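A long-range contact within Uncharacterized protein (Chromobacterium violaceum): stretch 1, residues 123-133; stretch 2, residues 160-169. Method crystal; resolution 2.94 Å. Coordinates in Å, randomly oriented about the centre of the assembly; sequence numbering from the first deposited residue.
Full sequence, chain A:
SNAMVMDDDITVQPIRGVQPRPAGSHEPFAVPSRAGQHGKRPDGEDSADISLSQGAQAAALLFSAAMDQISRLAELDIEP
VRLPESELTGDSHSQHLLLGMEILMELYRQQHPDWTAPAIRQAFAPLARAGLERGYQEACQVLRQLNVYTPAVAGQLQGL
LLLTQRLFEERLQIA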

# COMPACT_ATOMS: atom_id res chain seq x y z
N ALA A 123 -21.22 -1.71 -3.35
CA ALA A 123 -20.51 -0.75 -4.16
C ALA A 123 -19.01 -1.01 -4.14
O ALA A 123 -18.39 -1.04 -5.19
N PHE A 124 -18.43 -1.21 -2.95
CA PHE A 124 -16.97 -1.32 -2.83
C PHE A 124 -16.40 -2.58 -3.50
O PHE A 124 -15.29 -2.54 -4.06
N ALA A 125 -17.15 -3.67 -3.44
CA ALA A 125 -16.71 -4.96 -3.97
C ALA A 125 -16.14 -4.90 -5.40
O ALA A 125 -14.97 -5.24 -5.60
N PRO A 126 -16.92 -4.43 -6.39
CA PRO A 126 -16.33 -4.48 -7.72
C PRO A 126 -15.13 -3.54 -7.88
O PRO A 126 -14.15 -3.90 -8.56
N LEU A 127 -15.16 -2.37 -7.24
CA LEU A 127 -14.02 -1.46 -7.35
C LEU A 127 -12.79 -2.16 -6.80
O LEU A 127 -11.69 -2.03 -7.34
N ALA A 128 -12.96 -2.94 -5.74
CA ALA A 128 -11.82 -3.61 -5.16
C ALA A 128 -11.28 -4.67 -6.11
O ALA A 128 -10.08 -4.73 -6.34
N ARG A 129 -12.17 -5.47 -6.69
CA ARG A 129 -11.78 -6.50 -7.68
C ARG A 129 -11.05 -5.86 -8.86
O ARG A 129 -9.95 -6.29 -9.24
N ALA A 130 -11.68 -4.83 -9.40
CA ALA A 130 -11.13 -4.09 -10.52
C ALA A 130 -9.76 -3.52 -10.18
O ALA A 130 -8.80 -3.70 -10.94
N GLY A 131 -9.67 -2.85 -9.04
CA GLY A 131 -8.39 -2.31 -8.57
C GLY A 131 -7.28 -3.34 -8.45
O GLY A 131 -6.14 -3.07 -8.81
N LEU A 132 -7.63 -4.52 -7.97
CA LEU A 132 -6.65 -5.54 -7.75
C LEU A 132 -6.18 -6.16 -9.07
O LEU A 132 -4.98 -6.39 -9.26
N GLU A 133 -7.11 -6.42 -9.98
CA GLU A 133 -6.77 -7.03 -11.26
C GLU A 133 -5.90 -6.05 -12.04
O GLU A 133 -4.89 -6.44 -12.63
N LEU A 160 -0.71 -15.50 -5.91
CA LEU A 160 -0.98 -14.51 -4.89
C LEU A 160 -2.24 -13.71 -5.19
O LEU A 160 -3.07 -13.51 -4.30
N LEU A 161 -2.38 -13.27 -6.44
CA LEU A 161 -3.61 -12.63 -6.88
C LEU A 161 -4.81 -13.54 -6.58
O LEU A 161 -5.77 -13.12 -5.91
N LEU A 162 -4.74 -14.78 -7.04
CA LEU A 162 -5.86 -15.69 -6.89
C LEU A 162 -6.20 -15.91 -5.44
O LEU A 162 -7.38 -15.89 -5.06
N LEU A 163 -5.16 -16.06 -4.61
CA LEU A 163 -5.33 -16.23 -3.18
C LEU A 163 -6.02 -15.03 -2.57
O LEU A 163 -6.96 -15.17 -1.78
N THR A 164 -5.56 -13.84 -2.95
CA THR A 164 -6.12 -12.59 -2.46
C THR A 164 -7.54 -12.33 -2.90
O THR A 164 -8.35 -11.88 -2.10
N GLN A 165 -7.85 -12.60 -4.16
CA GLN A 165 -9.20 -12.42 -4.63
C GLN A 165 -10.14 -13.27 -3.78
O GLN A 165 -11.11 -12.77 -3.21
N ARG A 166 -9.83 -14.56 -3.68
CA ARG A 166 -10.72 -15.47 -2.98
C ARG A 166 -10.89 -15.06 -1.52
O ARG A 166 -12.01 -15.07 -1.01
N LEU A 167 -9.79 -14.67 -0.88
CA LEU A 167 -9.84 -14.25 0.52
C LEU A 167 -10.72 -13.02 0.71
O LEU A 167 -11.48 -12.93 1.69
N PHE A 168 -10.63 -12.08 -0.23
CA PHE A 168 -11.50 -10.92 -0.21
C PHE A 168 -12.96 -11.28 -0.44
O PHE A 168 -13.84 -10.73 0.21
N GLU A 169 -13.21 -12.22 -1.35
CA GLU A 169 -14.56 -12.68 -1.60
C GLU A 169 -15.14 -13.15 -0.30
O GLU A 169 -16.28 -12.86 0.02

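Two nearly antiparallel helices meet here through a mainly apolar seam of modest area, with no hydrogen bond crossing between them. Their axes run at 173° and come no closer than 11.0 Å, a wide spacing that leaves side chains, rather than backbone, to fill the gap; the contact buries 390 Å² in all.

Leu132 gives up more surface than any other residue. Its CA-to-CB bond points toward the partner helix, and the rotamer (chi1 t, chi2 p) places CG 3.8 Å from CD1 of Leu161. Leu161 starts out sideways, but the same t, p combination brings its end inward to meet this branched neighbour. Leu132 CD2 also lies 3.9 Å from CG2 of Thr164 and 4.2 Å from CG of Gln165, so it rests against the aliphatic parts of two nominally polar residues. Thr164 suits such a place because its methyl can face the seam while its hydroxyl is satisfied within its own helix: with chi1 at -41°, OG1 donates to O of Leu160 over a very short 2.4 Å.

Farther along, Phe168 (chi1 t) points toward the first helix and bridges the wide gap with its ring. CE2 of Phe168 comes within 3.7 Å of CB of Ala128, whose short side chain also points toward the partner and leaves room for the bulky aromatic. Phe124, also chi1 t, begins sideways but swings its end closer; CZ of Phe168 approaches the edge of the Phe124 ring, 4.0 Å from CE2 of Phe124.

The polar side chains make looser contacts. Glu133 (t, p) brings OE1 to 4.2 Å from CD2 of Leu161 and 4.1 Å from OE1 of Gln165; as modelled these are two acceptor oxygens, so the approach is a contact and not a hydrogen bond. Glu133 OE2 is hydrogen-bonded elsewhere in the structure.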

# COMPACT_ATOMS: atom_id res chain seq x y z
CB ALA A 123 -20.83 0.67 -3.74
CB PHE A 124 -16.50 -1.24 -1.37
CG PHE A 124 -15.01 -1.07 -1.23
CD1 PHE A 124 -14.41 0.17 -1.40
CD2 PHE A 124 -14.19 -2.17 -0.97
CE1 PHE A 124 -13.04 0.33 -1.31
CE2 PHE A 124 -12.83 -2.02 -0.88
CZ PHE A 124 -12.26 -0.78 -1.05
CB ALA A 125 -17.83 -6.00 -3.86
CB PRO A 126 -17.48 -4.06 -8.63
CG PRO A 126 -18.38 -3.30 -7.78
CD PRO A 126 -18.28 -3.89 -6.43
CB LEU A 127 -14.27 -0.12 -6.63
CG LEU A 127 -15.54 0.65 -7.04
CD1 LEU A 127 -15.78 1.89 -6.20
CD2 LEU A 127 -15.53 1.01 -8.52
CB ALA A 128 -12.17 -4.19 -3.84
CB ARG A 129 -13.00 -7.26 -8.20
CG ARG A 129 -13.86 -7.92 -7.11
CD ARG A 129 -14.75 -9.06 -7.66
NE ARG A 129 -15.54 -9.64 -6.57
CZ ARG A 129 -16.82 -9.36 -6.31
NH1 ARG A 129 -17.49 -8.50 -7.08
NH2 ARG A 129 -17.43 -9.94 -5.29
CB ALA A 130 -12.09 -3.00 -10.92
CB LEU A 132 -7.24 -6.59 -6.83
CG LEU A 132 -6.35 -7.71 -6.32
CD1 LEU A 132 -5.04 -7.16 -5.75
CD2 LEU A 132 -7.09 -8.55 -5.28
CB GLU A 133 -8.04 -7.47 -12.01
CG GLU A 133 -7.85 -7.96 -13.47
CD GLU A 133 -7.26 -9.39 -13.62
OE1 GLU A 133 -7.70 -10.33 -12.89
OE2 GLU A 133 -6.36 -9.57 -14.49
CB LEU A 160 0.21 -13.58 -4.74
CG LEU A 160 0.02 -12.53 -3.67
CD1 LEU A 160 -0.29 -13.20 -2.34
CD2 LEU A 160 1.26 -11.63 -3.58
CB LEU A 161 -3.54 -12.35 -8.38
CG LEU A 161 -4.76 -11.78 -9.12
CD1 LEU A 161 -5.02 -10.36 -8.68
CD2 LEU A 161 -4.53 -11.84 -10.60
CB LEU A 162 -5.63 -17.00 -7.63
CG LEU A 162 -5.60 -16.91 -9.17
CD1 LEU A 162 -6.03 -18.20 -9.79
CD2 LEU A 162 -6.48 -15.80 -9.71
CB LEU A 163 -3.97 -16.40 -2.53
CG LEU A 163 -3.92 -16.69 -1.04
CD1 LEU A 163 -4.81 -17.85 -0.69
CD2 LEU A 163 -2.49 -17.01 -0.65
CB THR A 164 -5.31 -11.45 -2.96
OG1 THR A 164 -3.94 -11.79 -2.89
CG2 THR A 164 -5.57 -10.22 -2.15
CB GLN A 165 -9.32 -12.80 -6.09
CG GLN A 165 -8.32 -12.15 -6.98
CD GLN A 165 -8.80 -12.04 -8.42
OE1 GLN A 165 -8.77 -10.94 -9.02
NE2 GLN A 165 -9.26 -13.15 -8.99
CB ARG A 166 -10.25 -16.92 -3.12
CG ARG A 166 -11.09 -17.96 -2.39
CD ARG A 166 -12.51 -18.10 -2.93
NE ARG A 166 -13.10 -19.39 -2.54
CZ ARG A 166 -12.83 -20.53 -3.16
NH1 ARG A 166 -11.99 -20.51 -4.20
NH2 ARG A 166 -13.38 -21.69 -2.78
CB LEU A 167 -8.44 -14.01 1.07
CG LEU A 167 -7.74 -15.29 1.52
CD1 LEU A 167 -6.23 -15.13 1.55
CD2 LEU A 167 -8.24 -15.76 2.86
CB PHE A 168 -11.06 -9.84 -1.20
CG PHE A 168 -11.54 -8.47 -0.82
CD1 PHE A 168 -11.01 -7.81 0.30
CD2 PHE A 168 -12.56 -7.84 -1.53
CE1 PHE A 168 -11.46 -6.55 0.68
CE2 PHE A 168 -13.03 -6.57 -1.17
CZ PHE A 168 -12.47 -5.92 -0.06
CB GLU A 169 -14.59 -13.81 -2.63
CG GLU A 169 -14.44 -13.37 -4.09
CD GLU A 169 -14.17 -14.55 -5.03
OE1 GLU A 169 -15.12 -15.33 -5.30
OE2 GLU A 169 -13.01 -14.70 -5.52